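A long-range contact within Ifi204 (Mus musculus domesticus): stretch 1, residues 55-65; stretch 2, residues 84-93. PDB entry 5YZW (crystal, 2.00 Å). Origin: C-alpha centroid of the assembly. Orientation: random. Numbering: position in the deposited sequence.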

# COMPACT_ATOMS: atom_id res chain seq x y z
N SER A 55 -0.18 -13.86 10.74
CA SER A 55 -1.20 -14.88 10.94
C SER A 55 -2.60 -14.32 11.17
O SER A 55 -3.57 -15.07 11.09
CB SER A 55 -0.85 -15.78 12.13
OG SER A 55 -0.78 -15.03 13.32
N LYS A 56 -2.75 -13.03 11.46
CA LYS A 56 -4.08 -12.47 11.67
C LYS A 56 -4.59 -11.61 10.52
O LYS A 56 -5.81 -11.43 10.39
CB LYS A 56 -4.10 -11.65 12.97
CG LYS A 56 -4.06 -12.57 14.20
CD LYS A 56 -3.88 -11.79 15.48
CE LYS A 56 -3.52 -12.72 16.64
NZ LYS A 56 -3.49 -11.97 17.92
N PHE A 57 -3.70 -11.11 9.67
CA PHE A 57 -4.16 -10.33 8.52
C PHE A 57 -4.32 -11.27 7.32
O PHE A 57 -3.59 -11.23 6.33
CB PHE A 57 -3.20 -9.18 8.24
CG PHE A 57 -3.37 -8.03 9.19
CD1 PHE A 57 -2.84 -8.09 10.48
CD2 PHE A 57 -4.10 -6.90 8.81
CE1 PHE A 57 -3.01 -7.02 11.35
CE2 PHE A 57 -4.27 -5.83 9.67
CZ PHE A 57 -3.72 -5.88 10.95
N ILE A 58 -5.30 -12.15 7.47
CA ILE A 58 -5.74 -13.07 6.42
C ILE A 58 -6.99 -12.48 5.79
O ILE A 58 -7.92 -12.13 6.52
CB ILE A 58 -6.03 -14.47 6.99
CG1 ILE A 58 -4.80 -15.01 7.71
CG2 ILE A 58 -6.49 -15.41 5.88
CD1 ILE A 58 -3.58 -15.08 6.82
N PRO A 59 -7.05 -12.34 4.47
CA PRO A 59 -8.27 -11.81 3.84
C PRO A 59 -9.52 -12.53 4.34
O PRO A 59 -9.57 -13.76 4.41
CB PRO A 59 -8.02 -12.07 2.35
CG PRO A 59 -6.49 -11.88 2.22
CD PRO A 59 -5.96 -12.54 3.48
N ARG A 60 -10.53 -11.74 4.73
CA ARG A 60 -11.85 -12.12 5.25
C ARG A 60 -11.85 -12.36 6.76
O ARG A 60 -12.91 -12.52 7.34
CB ARG A 60 -12.46 -13.35 4.55
CG ARG A 60 -12.43 -13.23 3.03
CD ARG A 60 -13.14 -14.38 2.34
NE ARG A 60 -14.59 -14.20 2.26
CZ ARG A 60 -15.24 -13.08 1.90
NH1 ARG A 60 -14.60 -11.98 1.52
NH2 ARG A 60 -16.57 -13.09 1.89
N ASN A 61 -10.69 -12.36 7.43
CA ASN A 61 -10.66 -12.42 8.89
C ASN A 61 -11.21 -11.11 9.46
O ASN A 61 -10.98 -10.04 8.91
CB ASN A 61 -9.23 -12.66 9.37
CG ASN A 61 -9.16 -13.24 10.78
OD1 ASN A 61 -10.17 -13.66 11.37
ND2 ASN A 61 -7.94 -13.27 11.32
N ILE A 62 -11.94 -11.20 10.56
CA ILE A 62 -12.44 -10.01 11.24
C ILE A 62 -11.62 -9.83 12.51
O ILE A 62 -11.36 -10.80 13.24
CB ILE A 62 -13.95 -10.12 11.52
CG1 ILE A 62 -14.68 -10.26 10.18
CG2 ILE A 62 -14.46 -8.86 12.16
CD1 ILE A 62 -16.10 -10.74 10.33
N ILE A 63 -11.14 -8.60 12.74
CA ILE A 63 -10.13 -8.34 13.76
C ILE A 63 -10.45 -7.02 14.46
O ILE A 63 -11.23 -6.20 13.96
CB ILE A 63 -8.68 -8.31 13.16
CG1 ILE A 63 -8.52 -7.17 12.16
CG2 ILE A 63 -8.31 -9.65 12.51
CD1 ILE A 63 -7.10 -7.05 11.53
N ALA A 64 -9.85 -6.82 15.63
CA ALA A 64 -10.05 -5.61 16.43
C ALA A 64 -8.68 -4.97 16.63
O ALA A 64 -7.75 -5.63 17.10
CB ALA A 64 -10.73 -5.94 17.78
N ILE A 65 -8.54 -3.70 16.23
CA ILE A 65 -7.24 -3.02 16.25
C ILE A 65 -7.26 -1.95 17.34
O ILE A 65 -8.10 -1.04 17.29
CB ILE A 65 -6.89 -2.40 14.89
CG1 ILE A 65 -6.88 -3.46 13.78
CG2 ILE A 65 -5.54 -1.70 14.98
CD1 ILE A 65 -6.62 -2.86 12.36
N SER A 84 -6.64 -8.40 18.11
CA SER A 84 -7.25 -9.66 18.54
C SER A 84 -8.27 -10.07 17.48
O SER A 84 -8.75 -9.22 16.71
CB SER A 84 -7.91 -9.53 19.92
OG SER A 84 -9.01 -8.64 19.85
N ASP A 85 -8.58 -11.38 17.40
CA ASP A 85 -9.40 -11.87 16.29
C ASP A 85 -10.36 -13.02 16.62
O ASP A 85 -10.68 -13.82 15.73
CB ASP A 85 -8.51 -12.32 15.12
CG ASP A 85 -7.91 -13.72 15.32
OD1 ASP A 85 -7.49 -14.06 16.45
OD2 ASP A 85 -7.83 -14.46 14.31
N VAL A 86 -10.87 -13.12 17.84
CA VAL A 86 -11.70 -14.27 18.20
C VAL A 86 -13.17 -13.85 18.23
O VAL A 86 -13.63 -13.24 19.20
CB VAL A 86 -11.27 -14.90 19.53
CG1 VAL A 86 -12.19 -16.09 19.88
CG2 VAL A 86 -9.82 -15.35 19.44
N ASN A 87 -13.90 -14.20 17.16
CA ASN A 87 -15.36 -14.00 17.06
C ASN A 87 -15.77 -12.57 17.43
O ASN A 87 -16.71 -12.33 18.19
CB ASN A 87 -16.12 -15.03 17.91
CG ASN A 87 -17.51 -15.34 17.37
OD1 ASN A 87 -17.66 -15.94 16.30
ND2 ASN A 87 -18.55 -14.94 18.11
N VAL A 88 -15.04 -11.60 16.87
CA VAL A 88 -15.30 -10.20 17.21
C VAL A 88 -16.64 -9.75 16.63
O VAL A 88 -17.45 -9.12 17.32
CB VAL A 88 -14.13 -9.31 16.74
CG1 VAL A 88 -12.96 -9.41 17.70
CG2 VAL A 88 -13.68 -9.73 15.37
N ASN A 89 -16.89 -10.06 15.36
CA ASN A 89 -18.18 -9.75 14.74
C ASN A 89 -18.42 -10.69 13.56
O ASN A 89 -18.42 -10.24 12.41
CB ASN A 89 -18.24 -8.29 14.29
CG ASN A 89 -19.66 -7.76 14.21
OD1 ASN A 89 -20.57 -8.30 14.85
ND2 ASN A 89 -19.86 -6.71 13.42
N PRO A 90 -18.67 -11.99 13.81
CA PRO A 90 -18.82 -12.95 12.70
C PRO A 90 -19.86 -12.49 11.68
O PRO A 90 -19.88 -12.93 10.53
CB PRO A 90 -19.26 -14.23 13.41
CG PRO A 90 -19.87 -13.77 14.71
CD PRO A 90 -19.07 -12.56 15.11
N THR A 91 -20.73 -11.59 12.13
CA THR A 91 -21.70 -10.92 11.28
C THR A 91 -21.13 -9.55 10.95
O THR A 91 -21.49 -8.53 11.54
CB THR A 91 -23.02 -10.82 11.98
OG1 THR A 91 -23.46 -12.15 12.25
CG2 THR A 91 -24.04 -10.13 11.09
N MET A 92 -20.19 -9.53 10.02
CA MET A 92 -19.79 -8.29 9.39
C MET A 92 -20.14 -8.41 7.92
O MET A 92 -19.94 -9.47 7.31
CB MET A 92 -18.29 -8.02 9.57
CG MET A 92 -17.90 -6.58 9.29
SD MET A 92 -16.44 -6.04 10.21
CE MET A 92 -16.59 -4.28 9.96
N VAL A 93 -20.69 -7.35 7.35
CA VAL A 93 -20.95 -7.28 5.92
C VAL A 93 -20.24 -6.05 5.35
O VAL A 93 -20.35 -4.95 5.90
CB VAL A 93 -22.46 -7.25 5.62
CG1 VAL A 93 -23.15 -6.19 6.49
CG2 VAL A 93 -22.69 -7.00 4.14
O HOH W 1 -12.99 -12.74 14.63

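Backbone pairing fixes the register. Ala 64 and Ser 84 form an antiparallel hydrogen-bonded pair: Ala 64 N donates to Ser 84 O at 2.9 Å and Ser 84 N to Ala 64 O at 3.2 Å, each with an N-H...O angle of 157°. Both side chains therefore lie on the same face of the sheet, Ala 64 CB being 3.8 Å from Ser 84 OG. Ser 84 O also receives a CA-H...O contact from Ile 63 CA (3.4 Å, 126° at the hydrogen).

Next to this pair, a water bridges the two stretches. Water 1 donates to Ile 62 O at 2.9 Å and, weakly, to Asp 85 O at 2.8 Å, and accepts from Val 88 N at 3.2 Å, tying the strand to the loop.

Among side chains, the polar link is Asn 61 ND2 to Asp 85 OD2, 3.2 Å and nearly linear at 172°. Asn 61 ND2 also donates to Lys 56 O (3.0 Å, 151°), so one amide anchors both its own stretch and the other.

Apolar packing centres on Ile 62, which has the largest covered area, 118 Å². Ile 62 CG2 lies 3.4 Å from Val 88 CG2, while Ile 62 CD1 reaches Met 92 CB at 3.6 Å. Val 88 CG1 meets Ala 64 CB at 4.1 Å.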